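Local coordinates for protein 1-deoxy-D-xylulose 5-phosphate reductoisomerase (Moraxella catarrhalis, PDB 4ZQG) that catalyses the NAD(P)H-dependent conversion of 1-deoxy-D-xylulose 5-phosphate to 2-C-methyl-D-erythritol 4-phosphate in the MEP pathway, at residues Ile18-Leu23 with Val44-Ala49; Ile25-Pro30 with Ala51-Pro56. One frame throughout, in Å; residues are numbered along the deposited sequence.

Contact 1. Residues Ile18-Leu23 with Val44-Ala49. With NAD (nicotinamide-adenine-dinucleotide), chain C.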
# COMPACT_ATOMS: atom_id res chain seq x y z
N ILE A 18 -22.43 2.12 11.04
CA ILE A 18 -22.04 1.50 9.80
C ILE A 18 -23.17 1.72 8.78
O ILE A 18 -22.93 2.10 7.63
CB ILE A 18 -21.68 -0.01 10.04
CG1 ILE A 18 -20.40 -0.13 10.82
CG2 ILE A 18 -21.55 -0.77 8.75
CD1 ILE A 18 -19.15 0.35 10.08
N GLY A 19 -24.39 1.49 9.21
CA GLY A 19 -25.54 1.69 8.33
C GLY A 19 -25.65 3.08 7.79
O GLY A 19 -25.88 3.26 6.61
N ASP A 20 -25.49 4.08 8.66
CA ASP A 20 -25.43 5.46 8.19
C ASP A 20 -24.43 5.67 7.05
O ASP A 20 -24.79 6.28 6.04
CB ASP A 20 -25.08 6.42 9.34
CG ASP A 20 -26.22 6.64 10.32
OD1 ASP A 20 -25.93 7.24 11.37
OD2 ASP A 20 -27.39 6.24 10.09
N SER A 21 -23.19 5.17 7.22
CA SER A 21 -22.15 5.38 6.22
C SER A 21 -22.46 4.69 4.93
O SER A 21 -22.19 5.24 3.87
CB SER A 21 -20.80 4.89 6.70
OG SER A 21 -20.32 5.69 7.77
N THR A 22 -23.00 3.46 5.01
CA THR A 22 -23.37 2.69 3.82
C THR A 22 -24.39 3.49 3.05
O THR A 22 -24.24 3.77 1.86
CB THR A 22 -23.92 1.32 4.24
OG1 THR A 22 -22.98 0.69 5.11
CG2 THR A 22 -24.17 0.42 3.09
N LEU A 23 -25.41 3.92 3.76
CA LEU A 23 -26.50 4.63 3.09
C LEU A 23 -26.01 5.91 2.52
O LEU A 23 -26.48 6.33 1.46
CB LEU A 23 -27.72 4.84 4.03
CG LEU A 23 -28.40 3.49 4.33
CD1 LEU A 23 -29.46 3.51 5.41
CD2 LEU A 23 -28.92 2.89 3.04
N VAL A 44 -37.25 2.44 15.77
CA VAL A 44 -38.37 2.15 14.90
C VAL A 44 -38.66 3.33 13.95
O VAL A 44 -38.87 3.13 12.75
CB VAL A 44 -39.62 1.84 15.74
CG1 VAL A 44 -40.84 1.57 14.85
CG2 VAL A 44 -39.38 0.63 16.62
N ASP A 45 -38.68 4.54 14.49
CA ASP A 45 -38.91 5.72 13.67
C ASP A 45 -37.84 5.92 12.57
O ASP A 45 -38.17 6.30 11.44
CB ASP A 45 -39.02 6.95 14.55
CG ASP A 45 -40.30 6.96 15.39
OD1 ASP A 45 -41.23 6.13 15.16
OD2 ASP A 45 -40.37 7.84 16.27
N LYS A 46 -36.57 5.63 12.89
CA LYS A 46 -35.51 5.80 11.93
C LYS A 46 -35.64 4.77 10.84
O LYS A 46 -35.63 5.08 9.65
CB LYS A 46 -34.17 5.75 12.60
CG LYS A 46 -33.08 6.22 11.66
CD LYS A 46 -31.71 6.03 12.29
CE LYS A 46 -30.63 6.47 11.34
NZ LYS A 46 -29.35 6.27 12.01
N LEU A 47 -35.88 3.54 11.25
CA LEU A 47 -36.21 2.51 10.27
C LEU A 47 -37.42 2.90 9.38
O LEU A 47 -37.36 2.81 8.16
CB LEU A 47 -36.46 1.20 10.96
CG LEU A 47 -36.49 0.02 10.01
CD1 LEU A 47 -35.25 -0.07 9.11
CD2 LEU A 47 -36.62 -1.20 10.88
N LEU A 48 -38.48 3.41 9.97
CA LEU A 48 -39.55 3.92 9.17
C LEU A 48 -39.10 4.99 8.19
O LEU A 48 -39.41 4.89 6.99
CB LEU A 48 -40.70 4.47 10.04
CG LEU A 48 -41.95 4.86 9.23
CD1 LEU A 48 -42.69 3.62 8.78
CD2 LEU A 48 -42.89 5.77 9.99
N ALA A 49 -38.40 6.03 8.69
CA ALA A 49 -37.91 7.11 7.82
C ALA A 49 -37.09 6.55 6.64
O ALA A 49 -37.23 7.02 5.49
CB ALA A 49 -37.11 8.12 8.60
PA NAD C . -24.25 0.28 16.26
O1A NAD C . -24.36 -0.05 17.71
O2A NAD C . -24.09 1.71 15.79
O5B NAD C . -25.41 -0.43 15.39
C5B NAD C . -25.72 -1.81 15.46
C4B NAD C . -26.86 -2.17 14.49
O4B NAD C . -27.25 -3.52 14.77
C3B NAD C . -28.11 -1.29 14.63
O3B NAD C . -28.74 -1.03 13.38
C2B NAD C . -29.02 -2.13 15.52
O2B NAD C . -30.40 -2.00 15.19
C1B NAD C . -28.58 -3.57 15.28
N9A NAD C . -28.67 -4.38 16.53
C8A NAD C . -28.18 -4.04 17.73
N7A NAD C . -28.44 -4.99 18.66
C5A NAD C . -29.13 -5.96 18.06
C6A NAD C . -29.71 -7.24 18.53
N6A NAD C . -29.57 -7.63 19.84
N1A NAD C . -30.36 -7.96 17.59
C2A NAD C . -30.50 -7.53 16.30
N3A NAD C . -30.00 -6.37 15.81
C4A NAD C . -29.30 -5.56 16.65
O3 NAD C . -22.99 -0.59 15.73
PN NAD C . -21.77 -0.16 14.77
O1N NAD C . -20.87 0.68 15.65
O2N NAD C . -22.34 0.26 13.44
O5D NAD C . -21.12 -1.63 14.63
C5D NAD C . -21.62 -2.58 13.69
C4D NAD C . -20.61 -3.71 13.49
O4D NAD C . -19.54 -3.32 12.63
C3D NAD C . -19.98 -4.10 14.82
O3D NAD C . -19.77 -5.51 14.78
C2D NAD C . -18.69 -3.32 14.87
O2D NAD C . -17.73 -3.94 15.74
C1D NAD C . -18.31 -3.28 13.38
N1N NAD C . -17.52 -2.09 13.03
C2N NAD C . -18.03 -0.84 13.19
C3N NAD C . -17.26 0.30 12.88
C7N NAD C . -17.79 1.70 13.01
O7N NAD C . -17.21 2.63 12.47
N7N NAD C . -18.91 1.93 13.70
C4N NAD C . -15.96 0.12 12.42
C5N NAD C . -15.49 -1.16 12.26
C6N NAD C . -16.27 -2.26 12.57

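Contact 2. Residues Ile25-Pro30 with Ala51-Pro56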
# COMPACT_ATOMS: atom_id res chain seq x y z
N ILE A 25 -23.32 6.44 1.07
CA ILE A 25 -22.76 6.09 -0.20
C ILE A 25 -23.86 5.77 -1.21
O ILE A 25 -23.79 6.21 -2.34
CB ILE A 25 -21.81 4.90 -0.04
CG1 ILE A 25 -20.58 5.28 0.80
CG2 ILE A 25 -21.36 4.38 -1.41
CD1 ILE A 25 -19.76 4.06 1.29
N ILE A 26 -24.88 5.01 -0.81
CA ILE A 26 -26.00 4.71 -1.70
C ILE A 26 -26.64 6.00 -2.27
O ILE A 26 -26.97 6.06 -3.46
CB ILE A 26 -27.10 3.92 -1.01
CG1 ILE A 26 -26.60 2.62 -0.38
CG2 ILE A 26 -28.19 3.62 -2.01
CD1 ILE A 26 -25.80 1.79 -1.31
N ARG A 27 -26.77 7.03 -1.44
CA ARG A 27 -27.38 8.25 -1.89
C ARG A 27 -26.54 9.00 -2.88
O ARG A 27 -27.00 9.92 -3.53
CB ARG A 27 -27.64 9.18 -0.72
CG ARG A 27 -28.66 8.66 0.23
CD ARG A 27 -28.90 9.61 1.37
NE ARG A 27 -29.77 8.94 2.33
CZ ARG A 27 -29.42 8.49 3.52
NH1 ARG A 27 -30.32 7.86 4.24
NH2 ARG A 27 -28.17 8.66 4.00
N GLN A 28 -25.27 8.64 -2.97
CA GLN A 28 -24.41 9.28 -3.93
C GLN A 28 -24.40 8.51 -5.22
O GLN A 28 -23.93 9.03 -6.25
CB GLN A 28 -23.02 9.37 -3.38
CG GLN A 28 -22.91 10.24 -2.14
CD GLN A 28 -21.49 10.20 -1.63
OE1 GLN A 28 -20.55 10.69 -2.32
NE2 GLN A 28 -21.30 9.57 -0.47
N HIS A 29 -24.95 7.29 -5.19
CA HIS A 29 -24.87 6.38 -6.31
C HIS A 29 -26.22 5.76 -6.57
O HIS A 29 -26.40 4.56 -6.39
CB HIS A 29 -23.83 5.30 -6.00
CG HIS A 29 -22.44 5.85 -5.94
ND1 HIS A 29 -21.76 6.24 -7.06
CD2 HIS A 29 -21.65 6.15 -4.89
CE1 HIS A 29 -20.60 6.75 -6.71
NE2 HIS A 29 -20.51 6.70 -5.40
N PRO A 30 -27.18 6.58 -7.03
CA PRO A 30 -28.60 6.18 -7.01
C PRO A 30 -28.87 5.03 -7.94
O PRO A 30 -29.52 4.09 -7.54
CB PRO A 30 -29.34 7.45 -7.48
CG PRO A 30 -28.32 8.55 -7.51
CD PRO A 30 -27.00 7.88 -7.71
N ALA A 51 -37.33 3.38 5.41
CA ALA A 51 -38.37 2.75 4.61
C ALA A 51 -38.99 3.73 3.60
O ALA A 51 -39.01 3.47 2.40
CB ALA A 51 -39.44 2.21 5.53
N MET A 52 -39.44 4.88 4.10
CA MET A 52 -40.06 5.88 3.23
C MET A 52 -39.09 6.45 2.20
O MET A 52 -39.47 6.80 1.07
CB MET A 52 -40.62 7.03 4.05
CG MET A 52 -41.53 6.61 5.18
SD MET A 52 -41.93 8.04 6.15
CE MET A 52 -43.36 7.47 7.07
N GLU A 53 -37.83 6.57 2.59
CA GLU A 53 -36.84 7.07 1.68
C GLU A 53 -36.54 6.05 0.58
O GLU A 53 -36.54 6.40 -0.59
CB GLU A 53 -35.56 7.45 2.43
CG GLU A 53 -34.49 7.93 1.47
CD GLU A 53 -33.25 8.42 2.12
OE1 GLU A 53 -33.10 8.26 3.34
OE2 GLU A 53 -32.41 8.95 1.36
N PHE A 54 -36.34 4.80 0.93
CA PHE A 54 -35.80 3.84 -0.04
C PHE A 54 -36.78 2.84 -0.58
O PHE A 54 -36.39 2.09 -1.46
CB PHE A 54 -34.56 3.09 0.52
CG PHE A 54 -33.37 3.96 0.77
CD1 PHE A 54 -33.03 4.34 2.05
CD2 PHE A 54 -32.60 4.41 -0.27
CE1 PHE A 54 -31.93 5.15 2.28
CE2 PHE A 54 -31.52 5.23 -0.04
CZ PHE A 54 -31.18 5.61 1.23
N HIS A 55 -38.02 2.80 -0.09
CA HIS A 55 -39.06 1.85 -0.56
C HIS A 55 -38.50 0.44 -0.68
O HIS A 55 -38.48 -0.12 -1.78
CB HIS A 55 -39.72 2.26 -1.91
CG HIS A 55 -40.44 3.59 -1.89
ND1 HIS A 55 -40.17 4.60 -2.80
CD2 HIS A 55 -41.39 4.08 -1.06
CE1 HIS A 55 -40.92 5.65 -2.52
NE2 HIS A 55 -41.67 5.36 -1.47
N PRO A 56 -37.97 -0.12 0.42
CA PRO A 56 -37.44 -1.47 0.40
C PRO A 56 -38.53 -2.50 0.29
O PRO A 56 -39.64 -2.27 0.75
CB PRO A 56 -36.81 -1.60 1.77
CG PRO A 56 -37.56 -0.71 2.62
CD PRO A 56 -37.81 0.48 1.75

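Contact 1. Residues Ile18-Leu23 with Val44-Ala49
The D20 carboxylate meets K46 through one oxygen. K46 NZ reaches OD2 of D20 on its syn lone pair, the side facing the other oxygen, at 2.7 Å. D20 OD1 stays 3.6 Å from K46 NZ, so the grip is one-sided. The second flat group is the nicotinamide ring of NAD. I18 CD1 lies above the ring plane, 3.4 Å from C3N of NAD, and also touches the carboxamide carbon C7N. I18 CG1 packs against NAD C2N and the phosphate oxygen O2N.

The D20–K46 salt bridge is the whole contact between the two helix segments. With CG anti to its own carbonyl carbon (chi1 -74°), D20 brings its carboxylate within reach of K46 NZ. The K46 chain is fully extended from CG to NZ and spans the gap. The backbones are well apart, with 10.8 Å between D20 CA and K46 CA. K46 NZ has a second partner in T15 O, and T15 OG1 itself binds NAD. K46 therefore ties helix 44-54 both to helix 17-26 and to the loop before it.

On the NAD side, I18 N donates to O2N of NAD at 3.0 Å in a nearly straight bond (170°). This oxygen belongs to the phosphate nearer the nicotinamide. One turn on, I18 O accepts from both T22 N and T22 OG1. The hydroxyl, 2.9 Å from I18 O, comes from above the carbonyl plane. T22 in turn packs on I11 of strand 7-12.

The chemistry is split in two. The helix start offers a backbone N-H to the diphosphate, as in Rossmann dinucleotide-binding domains, and its dipole probably favours that charge. The ion pair, with D20 exposed and K46 partly so, is probably screened in part by water. Two bonds help fix K46 NZ.

Contact 2. Residues Ile25-Pro30 with Ala51-Pro56
R27 grips the E53 carboxylate side-on with two nitrogens, one to each oxygen. R27 NE donates to E53 OE2 at 2.8 Å (166°), and R27 NH1 donates to E53 OE1 at 2.9 Å. Both oxygens are met on their syn sides, somewhat out of the carboxylate plane. The two flat groups are close to coplanar, 17° apart, and the paired bonds fix the rotation of both. Each side chain reaches out in an extended form: R27 from CG to NE, and E53 all the way beyond CG. E53 CG is anti to its backbone N (chi1 178°), which carries the carboxylate across to R27.

The tightly packed part lies beneath the ion pair. The F54 ring has E53 CG over the centre of one face, 3.8 Å above the plane. R27 NH1 comes to the ring edge, 3.7 Å from F54 CE1. The F54 ring thus touches both partners of the salt bridge. Deeper in, I26 CG2 meets F54 CE2 at 4.2 Å, an ordinary apolar contact. I26 is buried and also packs on Y33 and I35 of strand 33-39, and F54 rests on I35 too. I26 and F54 thus join the two segments over strand 33-39.

The outer side is looser. R27 and E53 are exposed, and their salt bridge lies on the solvent side of the apolar patch. The nearest CA atoms, R27 CA and F54 CA, are 9.7 Å apart, and side chains alone bridge the gap.

Helices 17-26 and 44-54 belong to successive beta-alpha-beta crossovers, running from strand 7-12 through 33-39 to 58-61. Neighbouring helices meeting over the strand between them are typical of the Rossmann-type nucleotide-binding fold.

In the fold
Contacts 1 and 2 are two steps along the same helix pair, 17-26 with 44-54. Their centres are about 10 Å apart. The join between them is apolar: L23 CD2 packs on F54 CE1 at 3.8 Å. Each contact carries an acid-base pair, but with the charges exchanged between the helices. The acid of contact 1 is on helix 17-26, and that of contact 2 on helix 44-54. Contact 1 is at the cofactor end and includes a residue of the NAD pocket. Contact 2 is at the far end, with the R27 side chain about 13 Å from NAD. I18 touches the nicotinamide; fosmidomycin and magnesium lie beyond that end of the cofactor.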